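Local coordinates for phosphatidylglycerophosphatase and protein-tyrosine phosphatase 1 (PDB 3RGO) that dephosphorylates phosphatidylglycerophosphate to phosphatidylglycerol, a step on the mitochondrial route to cardiolipin, and belongs to the dual-specificity branch of the protein-tyrosine phosphatases, at residues Asn36-Thr41 with His95-Arg100; Asn46-Trp51 with Val56-Leu61. All coordinates share one frame; numbering follows the deposited sequence.

Interaction 1 of 2, residues Asn36-Thr41 with His95-Arg100; sequences NEEYET and HCKAGR. With SO4 (sulfate ion), chain B.
Sulfate oxygen O4 is gripped by two consecutive backbone N-H groups, Lys97 N at 2.8 Å and Ala98 N at 3.0 Å, just where the Lys97 side chain leaves the loop to meet Glu38. A third amide, Arg100 N, takes hold of the same ion through O2 at 2.8 Å. Arg102 and Ser103, at the start of the following helix, add side-chain bonds to the sulfate. This is the phosphatase P-loop, the HCX5R signature running from His95 to Arg102, and the ion, probably from the crystallisation liquor, occupies the place expected for a substrate phosphate. Cys96 is the predicted phosphocysteine nucleophile. Its SG lies opposite the backbone N about the CA-CB bond (chi1 -173°), a turn that leaves it 3.6 Å from sulfate O4 and 4.0 Å from Asn36 CB, which packs against it from the loop after strand 29-35. The Cys96 carbonyl is held in turn: His95 ND1 donates to Cys96 O over 2.9 Å in an almost straight bond (175°) lying in the imidazole plane. With NE2 bonded to Thr34, both ring nitrogens have partners, which should fix the rotation of the ring and steady the root of the loop. Beside the anion pocket, Glu38, bent at chi2 (140°), crosses the Lys97 chain at about a right angle. Its carboxylate meets methylenes instead of the ammonium: OE1 is 3.3 Å from Lys97 CD, while Lys97 NZ stays 4.3 Å from OE1, beyond a salt bridge. With an alanine in place of Glu38, Lys97 CG and CD would probably lose this neighbour and NZ the negative charge near it, leaving the lysine freer to turn.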
loop_
_atom_site.group_PDB
_atom_site.type_symbol
_atom_site.label_atom_id
_atom_site.label_comp_id
_atom_site.label_asym_id
_atom_site.label_seq_id
_atom_site.Cartn_x
_atom_site.Cartn_y
_atom_site.Cartn_z
ATOM N N ASN A 36 0.683 -7.079 -7.665
ATOM C CA ASN A 36 0.399 -7.654 -8.976
ATOM C C ASN A 36 1.332 -7.173 -10.083
ATOM O O ASN A 36 0.884 -6.865 -11.183
ATOM C CB ASN A 36 -1.055 -7.395 -9.376
ATOM C CG ASN A 36 -2.037 -8.247 -8.591
ATOM O OD1 ASN A 36 -3.237 -8.252 -8.874
ATOM N ND2 ASN A 36 -1.531 -8.984 -7.610
ATOM N N GLU A 37 2.627 -7.112 -9.787
ATOM C CA GLU A 37 3.622 -6.773 -10.799
ATOM C C GLU A 37 3.374 -7.570 -12.081
ATOM O O GLU A 37 3.458 -8.799 -12.083
ATOM C CB GLU A 37 5.032 -7.045 -10.271
ATOM C CG GLU A 37 6.128 -6.864 -11.304
ATOM C CD GLU A 37 7.497 -7.241 -10.771
ATOM O OE1 GLU A 37 7.885 -8.421 -10.905
ATOM O OE2 GLU A 37 8.185 -6.356 -10.217
ATOM N N GLU A 38 3.063 -6.865 -13.164
ATOM C CA GLU A 38 2.737 -7.508 -14.434
ATOM C C GLU A 38 3.900 -7.442 -15.417
ATOM O O GLU A 38 4.572 -6.416 -15.536
ATOM C CB GLU A 38 1.482 -6.881 -15.045
ATOM C CG GLU A 38 0.232 -7.079 -14.201
ATOM C CD GLU A 38 -0.655 -5.851 -14.171
ATOM O OE1 GLU A 38 -0.853 -5.232 -15.240
ATOM O OE2 GLU A 38 -1.153 -5.504 -13.078
ATOM N N TYR A 39 4.126 -8.547 -16.118
ATOM C CA TYR A 39 5.254 -8.671 -17.035
ATOM C C TYR A 39 5.127 -7.725 -18.223
ATOM O O TYR A 39 6.118 -7.388 -18.871
ATOM C CB TYR A 39 5.368 -10.111 -17.537
ATOM C CG TYR A 39 5.287 -11.150 -16.440
ATOM C CD1 TYR A 39 6.419 -11.531 -15.733
ATOM C CD2 TYR A 39 4.078 -11.751 -16.113
ATOM C CE1 TYR A 39 6.351 -12.480 -14.732
ATOM C CE2 TYR A 39 4.000 -12.701 -15.112
ATOM C CZ TYR A 39 5.140 -13.062 -14.426
ATOM O OH TYR A 39 5.067 -14.008 -13.429
ATOM N N GLU A 40 3.903 -7.295 -18.503
ATOM C CA GLU A 40 3.635 -6.469 -19.672
ATOM C C GLU A 40 3.990 -5.008 -19.434
ATOM O O GLU A 40 4.085 -4.223 -20.377
ATOM C CB GLU A 40 2.166 -6.590 -20.067
ATOM C CG GLU A 40 1.460 -7.758 -19.402
ATOM C CD GLU A 40 0.449 -8.414 -20.315
ATOM O OE1 GLU A 40 0.395 -8.038 -21.505
ATOM O OE2 GLU A 40 -0.286 -9.308 -19.845
ATOM N N THR A 41 4.197 -4.645 -18.172
ATOM C CA THR A 41 4.410 -3.248 -17.820
ATOM C C THR A 41 5.697 -3.011 -17.033
ATOM O O THR A 41 6.015 -1.874 -16.685
ATOM C CB THR A 41 3.221 -2.703 -17.008
ATOM O OG1 THR A 41 3.337 -1.282 -16.882
ATOM C CG2 THR A 41 3.182 -3.336 -15.626
ATOM N N HIS A 95 1.625 0.816 -4.523
ATOM C CA HIS A 95 1.032 0.871 -5.851
ATOM C C HIS A 95 0.621 -0.476 -6.409
ATOM O O HIS A 95 1.108 -1.527 -6.001
ATOM C CB HIS A 95 2.008 1.515 -6.847
ATOM C CG HIS A 95 3.134 0.611 -7.247
ATOM N ND1 HIS A 95 3.070 -0.218 -8.345
ATOM C CD2 HIS A 95 4.346 0.392 -6.682
ATOM C CE1 HIS A 95 4.195 -0.904 -8.446
ATOM N NE2 HIS A 95 4.986 -0.551 -7.447
ATOM N N CYS A 96 -0.289 -0.415 -7.369
ATOM C CA CYS A 96 -0.508 -1.502 -8.293
ATOM C C CYS A 96 -0.347 -0.872 -9.672
ATOM O O CYS A 96 0.775 -0.564 -10.089
ATOM C CB CYS A 96 -1.896 -2.116 -8.103
ATOM S SG CYS A 96 -2.172 -3.608 -9.083
ATOM N N LYS A 97 -1.460 -0.627 -10.351
ATOM C CA LYS A 97 -1.425 0.025 -11.659
ATOM C C LYS A 97 -1.849 1.488 -11.583
ATOM O O LYS A 97 -1.042 2.391 -11.778
ATOM C CB LYS A 97 -2.328 -0.711 -12.655
ATOM C CG LYS A 97 -1.826 -2.083 -13.078
ATOM C CD LYS A 97 -2.704 -2.654 -14.188
ATOM C CE LYS A 97 -2.773 -1.704 -15.378
ATOM N NZ LYS A 97 -3.681 -2.202 -16.457
ATOM N N ALA A 98 -3.124 1.713 -11.296
ATOM C CA ALA A 98 -3.699 3.052 -11.358
ATOM C C ALA A 98 -3.725 3.766 -10.006
ATOM O O ALA A 98 -4.006 4.962 -9.939
ATOM C CB ALA A 98 -5.109 2.986 -11.956
ATOM N N GLY A 99 -3.439 3.029 -8.936
ATOM C CA GLY A 99 -3.460 3.582 -7.591
ATOM C C GLY A 99 -4.860 3.915 -7.098
ATOM O O GLY A 99 -5.050 4.888 -6.373
ATOM N N ARG A 100 -5.836 3.094 -7.474
ATOM C CA ARG A 100 -7.239 3.400 -7.196
ATOM C C ARG A 100 -8.005 2.318 -6.432
ATOM O O ARG A 100 -9.023 2.609 -5.799
ATOM C CB ARG A 100 -7.978 3.710 -8.506
ATOM C CG ARG A 100 -7.995 5.182 -8.894
ATOM C CD ARG A 100 -6.599 5.758 -8.980
ATOM N NE ARG A 100 -6.573 7.194 -8.714
ATOM C CZ ARG A 100 -6.525 8.132 -9.653
ATOM N NH1 ARG A 100 -6.495 7.793 -10.936
ATOM N NH2 ARG A 100 -6.503 9.412 -9.305
HETATM S S SO4 B . -5.131 -0.504 -8.777
HETATM O O1 SO4 B . -6.092 -1.601 -8.709
HETATM O O2 SO4 B . -5.825 0.757 -9.021
HETATM O O3 SO4 B . -4.396 -0.429 -7.521
HETATM O O4 SO4 B . -4.196 -0.739 -9.876
#

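Interaction 2 of 2, residues Asn46-Trp51 with Val56-Leu61; sequences NTSKEW and VEQLRL
Trp51 sets its CG beside its own backbone N (chi1 -79°), and Gln58 runs out fully extended from a CG opposite its N (chi1 -180°), so that indole and amide meet between helix and strand. The helix and strand belong to one beta-alpha-beta unit, in which helix 48-53 connects the parallel strands 29-35 and 57-61. The indole and amide planes stand 59° apart, with Gln58 NE2 3.6 Å from Trp51 NE1; the polar demand of that amide nitrogen is met by Thr34 on the neighbouring strand. Farther round the indole, both Val56 methyls reach CE3, CG1 from the ring edge at 3.4 Å. Asn46 ND2 sits over the centre of one indole face. The turn leaving the helix is closed by Val56 N donating to Trp51 O, 2.9 Å away and well above the carbonyl plane. At the helix start, Thr47 and Glu50 form a capping box, Glu50 N donating to Thr47 OG1 and Thr47 N to Glu50 OE1. Ser48 CB touches Gln58 OE1 and the edge of the Arg60 guanidinium. Between the backbones, one water donates to Ser48 O and Val56 O and accepts from Gln58 N at 3.1 Å.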
loop_
_atom_site.group_PDB
_atom_site.type_symbol
_atom_site.label_atom_id
_atom_site.label_comp_id
_atom_site.label_asym_id
_atom_site.label_seq_id
_atom_site.Cartn_x
_atom_site.Cartn_y
_atom_site.Cartn_z
ATOM N N ASN A 46 11.162 0.210 -12.106
ATOM C CA ASN A 46 12.388 -0.360 -11.575
ATOM C C ASN A 46 12.222 -1.849 -11.327
ATOM O O ASN A 46 11.136 -2.319 -10.997
ATOM C CB ASN A 46 12.773 0.311 -10.255
ATOM C CG ASN A 46 13.238 1.736 -10.437
ATOM O OD1 ASN A 46 13.559 2.161 -11.545
ATOM N ND2 ASN A 46 13.284 2.482 -9.341
ATOM N N THR A 47 13.310 -2.588 -11.493
ATOM C CA THR A 47 13.376 -3.947 -10.995
ATOM C C THR A 47 13.610 -3.830 -9.499
ATOM O O THR A 47 13.748 -2.723 -8.975
ATOM C CB THR A 47 14.549 -4.696 -11.611
ATOM O OG1 THR A 47 15.750 -3.954 -11.374
ATOM C CG2 THR A 47 14.347 -4.850 -13.112
ATOM N N SER A 48 13.661 -4.960 -8.807
ATOM C CA SER A 48 13.925 -4.940 -7.375
ATOM C C SER A 48 15.335 -4.427 -7.098
ATOM O O SER A 48 15.576 -3.759 -6.090
ATOM C CB SER A 48 13.743 -6.330 -6.769
ATOM O OG SER A 48 13.955 -6.290 -5.369
ATOM N N LYS A 49 16.259 -4.746 -7.998
ATOM C CA LYS A 49 17.646 -4.318 -7.858
ATOM C C LYS A 49 17.813 -2.822 -8.113
ATOM O O LYS A 49 18.584 -2.157 -7.428
ATOM C CB LYS A 49 18.563 -5.133 -8.777
ATOM C CG LYS A 49 17.880 -5.661 -10.027
ATOM C CD LYS A 49 18.573 -5.182 -11.298
ATOM C CE LYS A 49 17.857 -5.694 -12.540
ATOM N NZ LYS A 49 18.443 -5.148 -13.795
ATOM N N GLU A 50 17.086 -2.294 -9.093
ATOM C CA GLU A 50 17.116 -0.859 -9.358
ATOM C C GLU A 50 16.547 -0.081 -8.171
ATOM O O GLU A 50 16.888 1.083 -7.954
ATOM C CB GLU A 50 16.370 -0.525 -10.652
ATOM C CG GLU A 50 17.100 -0.988 -11.913
ATOM C CD GLU A 50 16.310 -0.734 -13.181
ATOM O OE1 GLU A 50 15.123 -1.117 -13.237
ATOM O OE2 GLU A 50 16.883 -0.155 -14.129
ATOM N N TRP A 51 15.688 -0.729 -7.394
ATOM C CA TRP A 51 15.213 -0.129 -6.155
ATOM C C TRP A 51 16.308 -0.148 -5.084
ATOM O O TRP A 51 16.539 0.853 -4.403
ATOM C CB TRP A 51 13.958 -0.842 -5.643
ATOM C CG TRP A 51 12.682 -0.447 -6.338
ATOM C CD1 TRP A 51 11.841 -1.265 -7.040
ATOM C CD2 TRP A 51 12.096 0.861 -6.385
ATOM N NE1 TRP A 51 10.770 -0.549 -7.518
ATOM C CE2 TRP A 51 10.903 0.759 -7.130
ATOM C CE3 TRP A 51 12.463 2.106 -5.866
ATOM C CZ2 TRP A 51 10.077 1.855 -7.371
ATOM C CZ3 TRP A 51 11.642 3.194 -6.109
ATOM C CH2 TRP A 51 10.462 3.060 -6.855
ATOM N N VAL A 56 15.966 1.750 -1.705
ATOM C CA VAL A 56 14.617 1.381 -1.280
ATOM C C VAL A 56 14.343 -0.118 -1.391
ATOM O O VAL A 56 14.676 -0.758 -2.386
ATOM C CB VAL A 56 13.513 2.214 -1.988
ATOM C CG1 VAL A 56 14.101 3.105 -3.048
ATOM C CG2 VAL A 56 12.404 1.311 -2.543
ATOM N N GLU A 57 13.748 -0.665 -0.337
ATOM C CA GLU A 57 13.380 -2.070 -0.288
ATOM C C GLU A 57 12.004 -2.276 -0.918
ATOM O O GLU A 57 11.053 -1.555 -0.600
ATOM C CB GLU A 57 13.360 -2.551 1.164
ATOM C CG GLU A 57 13.069 -4.032 1.338
ATOM C CD GLU A 57 12.954 -4.428 2.801
ATOM O OE1 GLU A 57 12.971 -3.523 3.663
ATOM O OE2 GLU A 57 12.841 -5.640 3.088
ATOM N N GLN A 58 11.901 -3.263 -1.802
ATOM C CA GLN A 58 10.635 -3.574 -2.458
ATOM C C GLN A 58 9.991 -4.811 -1.852
ATOM O O GLN A 58 10.636 -5.850 -1.704
ATOM C CB GLN A 58 10.833 -3.789 -3.963
ATOM C CG GLN A 58 9.537 -4.109 -4.718
ATOM C CD GLN A 58 9.760 -4.365 -6.200
ATOM O OE1 GLN A 58 10.562 -5.218 -6.579
ATOM N NE2 GLN A 58 9.044 -3.629 -7.044
ATOM N N LEU A 59 8.722 -4.687 -1.483
ATOM C CA LEU A 59 7.924 -5.835 -1.076
ATOM C C LEU A 59 6.892 -6.122 -2.166
ATOM O O LEU A 59 6.086 -5.260 -2.511
ATOM C CB LEU A 59 7.225 -5.563 0.258
ATOM C CG LEU A 59 6.064 -6.500 0.621
ATOM C CD1 LEU A 59 6.547 -7.937 0.778
ATOM C CD2 LEU A 59 5.368 -6.020 1.890
ATOM N N ARG A 60 6.933 -7.326 -2.724
ATOM C CA ARG A 60 5.994 -7.698 -3.769
ATOM C C ARG A 60 4.878 -8.547 -3.198
ATOM O O ARG A 60 5.130 -9.556 -2.534
ATOM C CB ARG A 60 6.694 -8.457 -4.899
ATOM C CG ARG A 60 7.370 -7.565 -5.920
ATOM C CD ARG A 60 7.830 -8.378 -7.120
ATOM N NE ARG A 60 8.655 -9.511 -6.712
ATOM C CZ ARG A 60 9.971 -9.452 -6.543
ATOM N NH1 ARG A 60 10.618 -8.312 -6.753
ATOM N NH2 ARG A 60 10.643 -10.531 -6.167
ATOM N N LEU A 61 3.643 -8.129 -3.454
ATOM C CA LEU A 61 2.487 -8.877 -2.989
ATOM C C LEU A 61 1.560 -9.185 -4.156
ATOM O O LEU A 61 1.464 -8.415 -5.112
ATOM C CB LEU A 61 1.735 -8.104 -1.902
ATOM C CG LEU A 61 2.492 -7.810 -0.609
ATOM C CD1 LEU A 61 1.698 -6.855 0.266
ATOM C CD2 LEU A 61 2.809 -9.103 0.148
HETATM O O HOH W 1 14.538 -3.583 -3.385
#

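Interaction 2 lies within the chain loop that interaction 1 closes, their centres about 13 Å apart, and strand 29-35 serves both: Thr34 bonds His95 of the first and Gln58 of the second. They also join directly, Asn36 N lying 3.0 Å from Leu61 O in a probable hydrogen bond, with Glu37 packing on Arg60. Both contacts are only partly buried, but differently. In 36-41 with 95-100, a buried cysteine lies close to a charged pair, Glu38 and the exposed Lys97, and the backbone amides are spent on an anion. In 46-51 with 56-61, more than twice the surface is covered, mainly by Trp51, Val56 and Gln58 filling the helix-sheet interface.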